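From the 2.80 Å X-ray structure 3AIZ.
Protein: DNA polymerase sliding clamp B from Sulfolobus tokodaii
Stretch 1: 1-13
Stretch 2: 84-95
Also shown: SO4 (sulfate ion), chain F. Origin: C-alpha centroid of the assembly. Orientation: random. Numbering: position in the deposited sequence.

Stretch 1 (1-13) MIKATYSSAKDFY
Stretch 2 (84-95) SKSATVTLEETE

The two stretches form an antiparallel two-strand ladder, closed at one end by a glutamate side chain and at the other by a backbone bond from the first turn of a helix, and together they bury 953 Å² of surface. Strand 3-6 runs against strand 88-93 with 168° between their N-to-C directions and a closest axial approach of 4.5 Å. The register pairs Lys3 with Glu92, Ala4 with Leu91, Thr5 with Thr90 and Tyr6 with Val89, at CA-CA distances of 4.4, 5.0, 4.2 and 5.1 Å; the wider pairs are the hydrogen-bonded ones. Phi/psi values are extended throughout, from -151/125 at Lys3 and -142/151 at Ala4 to -136/138 at Val89 and -113/120 at Leu91.

In each wide pair both amides donate across the ladder: Ala4 N to Leu91 O (2.8 Å) and Leu91 N to Ala4 O (2.6 Å), then Tyr6 N to Val89 O (2.6 Å) and Val89 N to Tyr6 O (2.8 Å), all close to linear. In the narrow pairs the CA hydrogens face carbonyl oxygens instead, as with Lys3 CA to Leu91 O at 3.2 Å and Thr5 CA to Val89 O at 3.3 Å.

Beyond Lys3, Glu93 N donates to Ile2 O at 2.7 Å. The return bond uses a side chain: Ile2 N donates to Glu93 OE1 at 2.9 Å. Glu93 reaches it with chi1 and chi2 both t, its carboxylate lying beside Met1 CB (3.2 Å from OE1) and accepting the amide that precedes the strand.

At the other end Ser7 (-83/-1) breaks the extended run and Ser8 (-145/107) leads into helix 9-13, whose axis makes 67° with strand 88-93. Ala9 N donates to Ala87 O at 2.7 Å, tying the helix start to the residue before the strand. Ser8, chi1 t, caps the helix: its OG accepts from Asp11 N at 3.1 Å, while Phe12 N bonds to Ser8 O at 3.2 Å.

Side chains alternate between the two faces. Ala4, Tyr6, Val89 and Leu91 share the face covered by the helix. There Ala9 CB packs 3.4 Å from Val89 CG2 (Val89 chi1 t), and Leu91 (m, t) places CD1 4.1 Å from Phe12 CE1, at the ring edge; Phe12 chi1 is t. The small Ala4 lies across from Leu91, whereas Tyr6 (chi1 t) leads its ring away from the other stretch. Lys3, Thr5, Thr90 and Glu92 occupy the other face. Thr5 OG1 (chi1 m) sits 3.1 Å from Thr90 CG2 (chi1 p). Extended Lys3 and Glu92, both t at chi1 and chi2, bring NZ to 4.2 Å from OE1, opposite charges too far apart for a salt bridge.

Lys10 CD rests 3.9 Å from Lys85 CG, an aliphatic contact. A sulfate ion, probably from the crystallisation liquor, accepts from Ser84 OG at its O2 and from Lys85 N at its O4, both 2.8 Å.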

# COMPACT_ATOMS: atom_id res chain seq x y z
N MET A 1 31.24 -31.46 -18.91
CA MET A 1 29.86 -31.23 -19.32
C MET A 1 29.68 -29.83 -19.90
O MET A 1 30.65 -29.07 -20.02
CB MET A 1 28.90 -31.44 -18.14
CG MET A 1 28.83 -32.88 -17.65
SD MET A 1 27.57 -33.13 -16.38
CE MET A 1 27.75 -34.88 -16.06
N ILE A 2 28.44 -29.49 -20.24
CA ILE A 2 28.14 -28.20 -20.85
C ILE A 2 28.08 -27.07 -19.82
O ILE A 2 27.47 -27.21 -18.76
CB ILE A 2 26.80 -28.25 -21.62
CG1 ILE A 2 26.84 -29.36 -22.67
CG2 ILE A 2 26.50 -26.90 -22.26
CD1 ILE A 2 25.55 -29.50 -23.45
N LYS A 3 28.72 -25.95 -20.14
CA LYS A 3 28.78 -24.81 -19.24
C LYS A 3 28.91 -23.51 -20.04
O LYS A 3 29.82 -23.37 -20.86
CB LYS A 3 29.96 -24.96 -18.27
CG LYS A 3 30.12 -23.82 -17.28
CD LYS A 3 31.34 -24.04 -16.40
CE LYS A 3 31.68 -22.80 -15.59
NZ LYS A 3 30.60 -22.41 -14.65
N ALA A 4 28.00 -22.57 -19.81
CA ALA A 4 27.99 -21.32 -20.56
C ALA A 4 27.62 -20.13 -19.68
O ALA A 4 26.88 -20.28 -18.71
CB ALA A 4 27.04 -21.42 -21.74
N THR A 5 28.14 -18.96 -20.02
CA THR A 5 27.88 -17.75 -19.25
C THR A 5 27.34 -16.62 -20.12
O THR A 5 27.95 -16.26 -21.13
CB THR A 5 29.14 -17.27 -18.52
OG1 THR A 5 29.51 -18.22 -17.51
CG2 THR A 5 28.89 -15.92 -17.86
N TYR A 6 26.21 -16.06 -19.72
CA TYR A 6 25.60 -14.95 -20.44
C TYR A 6 25.69 -13.68 -19.59
O TYR A 6 25.52 -13.73 -18.37
CB TYR A 6 24.15 -15.27 -20.79
CG TYR A 6 23.52 -14.28 -21.73
CD1 TYR A 6 23.74 -14.35 -23.10
CD2 TYR A 6 22.69 -13.27 -21.25
CE1 TYR A 6 23.17 -13.45 -23.96
CE2 TYR A 6 22.11 -12.36 -22.11
CZ TYR A 6 22.35 -12.45 -23.47
OH TYR A 6 21.78 -11.55 -24.32
N SER A 7 25.94 -12.55 -20.24
CA SER A 7 26.29 -11.32 -19.52
C SER A 7 25.10 -10.51 -19.00
O SER A 7 25.28 -9.48 -18.36
CB SER A 7 27.17 -10.42 -20.40
OG SER A 7 26.43 -9.90 -21.49
N SER A 8 23.88 -10.97 -19.26
CA SER A 8 22.70 -10.22 -18.83
C SER A 8 21.52 -11.10 -18.42
O SER A 8 20.85 -11.70 -19.26
CB SER A 8 22.26 -9.25 -19.92
OG SER A 8 21.08 -8.56 -19.53
N ALA A 9 21.28 -11.17 -17.11
CA ALA A 9 20.14 -11.90 -16.59
C ALA A 9 18.83 -11.26 -17.05
O ALA A 9 17.88 -11.95 -17.41
CB ALA A 9 20.19 -11.95 -15.07
N LYS A 10 18.80 -9.93 -17.04
CA LYS A 10 17.60 -9.19 -17.42
C LYS A 10 17.19 -9.50 -18.86
O LYS A 10 16.05 -9.85 -19.13
CB LYS A 10 17.81 -7.69 -17.24
CG LYS A 10 16.52 -6.88 -17.28
CD LYS A 10 16.79 -5.38 -17.24
CE LYS A 10 17.39 -4.88 -18.54
NZ LYS A 10 16.45 -5.06 -19.68
N ASP A 11 18.14 -9.36 -19.78
CA ASP A 11 17.88 -9.61 -21.19
C ASP A 11 17.43 -11.05 -21.43
O ASP A 11 16.51 -11.30 -22.21
CB ASP A 11 19.11 -9.29 -22.04
CG ASP A 11 19.38 -7.79 -22.12
OD1 ASP A 11 18.44 -7.01 -21.86
OD2 ASP A 11 20.52 -7.40 -22.45
N PHE A 12 18.09 -11.99 -20.76
CA PHE A 12 17.71 -13.40 -20.83
C PHE A 12 16.24 -13.58 -20.46
O PHE A 12 15.51 -14.32 -21.11
CB PHE A 12 18.59 -14.22 -19.89
CG PHE A 12 18.68 -15.68 -20.25
CD1 PHE A 12 19.91 -16.30 -20.37
CD2 PHE A 12 17.54 -16.43 -20.46
CE1 PHE A 12 20.00 -17.64 -20.70
CE2 PHE A 12 17.62 -17.77 -20.79
CZ PHE A 12 18.85 -18.38 -20.91
N TYR A 13 15.81 -12.89 -19.40
CA TYR A 13 14.44 -12.98 -18.93
C TYR A 13 13.45 -12.37 -19.92
O TYR A 13 12.35 -12.90 -20.11
CB TYR A 13 14.30 -12.30 -17.56
CG TYR A 13 12.88 -12.27 -17.03
CD1 TYR A 13 12.08 -11.14 -17.20
CD2 TYR A 13 12.33 -13.36 -16.37
CE1 TYR A 13 10.79 -11.10 -16.72
CE2 TYR A 13 11.04 -13.33 -15.89
CZ TYR A 13 10.27 -12.20 -16.07
OH TYR A 13 8.98 -12.17 -15.59
N SER A 84 20.27 -6.68 -9.68
CA SER A 84 20.67 -5.55 -10.52
C SER A 84 20.45 -5.84 -12.00
O SER A 84 20.18 -6.98 -12.38
CB SER A 84 22.13 -5.20 -10.27
OG SER A 84 22.55 -4.11 -11.08
N LYS A 85 20.57 -4.81 -12.83
CA LYS A 85 20.45 -4.97 -14.27
C LYS A 85 21.79 -5.37 -14.88
O LYS A 85 21.90 -5.56 -16.09
CB LYS A 85 19.94 -3.68 -14.92
CG LYS A 85 18.55 -3.26 -14.47
CD LYS A 85 18.10 -1.98 -15.16
CE LYS A 85 16.72 -1.56 -14.70
NZ LYS A 85 16.68 -1.33 -13.23
N SER A 86 22.80 -5.49 -14.03
CA SER A 86 24.13 -5.89 -14.47
C SER A 86 24.44 -7.32 -14.06
O SER A 86 25.58 -7.78 -14.17
CB SER A 86 25.19 -4.94 -13.90
OG SER A 86 24.96 -3.61 -14.34
N ALA A 87 23.43 -8.03 -13.57
CA ALA A 87 23.60 -9.41 -13.12
C ALA A 87 23.82 -10.34 -14.30
O ALA A 87 23.13 -10.25 -15.31
CB ALA A 87 22.39 -9.85 -12.31
N THR A 88 24.78 -11.25 -14.16
CA THR A 88 25.07 -12.22 -15.21
C THR A 88 24.39 -13.55 -14.93
O THR A 88 23.81 -13.75 -13.86
CB THR A 88 26.59 -12.44 -15.37
OG1 THR A 88 27.11 -13.05 -14.18
CG2 THR A 88 27.30 -11.12 -15.61
N VAL A 89 24.45 -14.46 -15.90
CA VAL A 89 23.84 -15.78 -15.75
C VAL A 89 24.77 -16.87 -16.26
O VAL A 89 25.41 -16.72 -17.30
CB VAL A 89 22.51 -15.87 -16.52
CG1 VAL A 89 21.98 -17.29 -16.49
CG2 VAL A 89 21.50 -14.92 -15.92
N THR A 90 24.85 -17.97 -15.52
CA THR A 90 25.62 -19.12 -15.97
C THR A 90 24.72 -20.34 -16.10
O THR A 90 23.85 -20.58 -15.26
CB THR A 90 26.79 -19.44 -15.02
OG1 THR A 90 26.29 -19.75 -13.71
CG2 THR A 90 27.74 -18.25 -14.91
N LEU A 91 24.94 -21.10 -17.17
CA LEU A 91 24.20 -22.34 -17.40
C LEU A 91 25.16 -23.51 -17.30
O LEU A 91 26.13 -23.59 -18.04
CB LEU A 91 23.55 -22.31 -18.78
CG LEU A 91 22.61 -21.14 -19.08
CD1 LEU A 91 22.22 -21.13 -20.54
CD2 LEU A 91 21.39 -21.20 -18.19
N GLU A 92 24.88 -24.42 -16.37
CA GLU A 92 25.77 -25.55 -16.12
C GLU A 92 25.00 -26.87 -16.17
O GLU A 92 24.04 -27.06 -15.43
CB GLU A 92 26.46 -25.39 -14.77
CG GLU A 92 27.46 -26.48 -14.44
CD GLU A 92 28.13 -26.24 -13.10
OE1 GLU A 92 28.09 -25.10 -12.61
OE2 GLU A 92 28.70 -27.21 -12.54
N GLU A 93 25.43 -27.77 -17.05
CA GLU A 93 24.78 -29.07 -17.19
C GLU A 93 24.93 -29.92 -15.93
O GLU A 93 25.96 -29.88 -15.25
CB GLU A 93 25.33 -29.82 -18.40
CG GLU A 93 24.67 -31.17 -18.63
CD GLU A 93 25.34 -31.97 -19.74
OE1 GLU A 93 26.41 -31.54 -20.22
OE2 GLU A 93 24.79 -33.03 -20.12
N THR A 94 23.90 -30.70 -15.63
CA THR A 94 23.89 -31.56 -14.46
C THR A 94 23.34 -32.94 -14.82
O THR A 94 22.56 -33.07 -15.76
CB THR A 94 23.05 -30.95 -13.32
OG1 THR A 94 23.64 -29.73 -12.89
CG2 THR A 94 22.95 -31.91 -12.14
N GLU A 95 23.76 -33.96 -14.08
CA GLU A 95 23.23 -35.30 -14.27
C GLU A 95 21.71 -35.30 -14.18
O GLU A 95 21.03 -35.99 -14.94
CB GLU A 95 23.81 -36.26 -13.23
CG GLU A 95 23.16 -37.63 -13.22
CD GLU A 95 23.67 -38.51 -12.09
OE1 GLU A 95 22.99 -39.51 -11.76
OE2 GLU A 95 24.74 -38.20 -11.53
S SO4 F . 20.12 -1.37 -11.02
O1 SO4 F . 19.61 -0.23 -11.78
O2 SO4 F . 21.57 -1.46 -11.19
O3 SO4 F . 19.80 -1.20 -9.61
O4 SO4 F . 19.50 -2.60 -11.52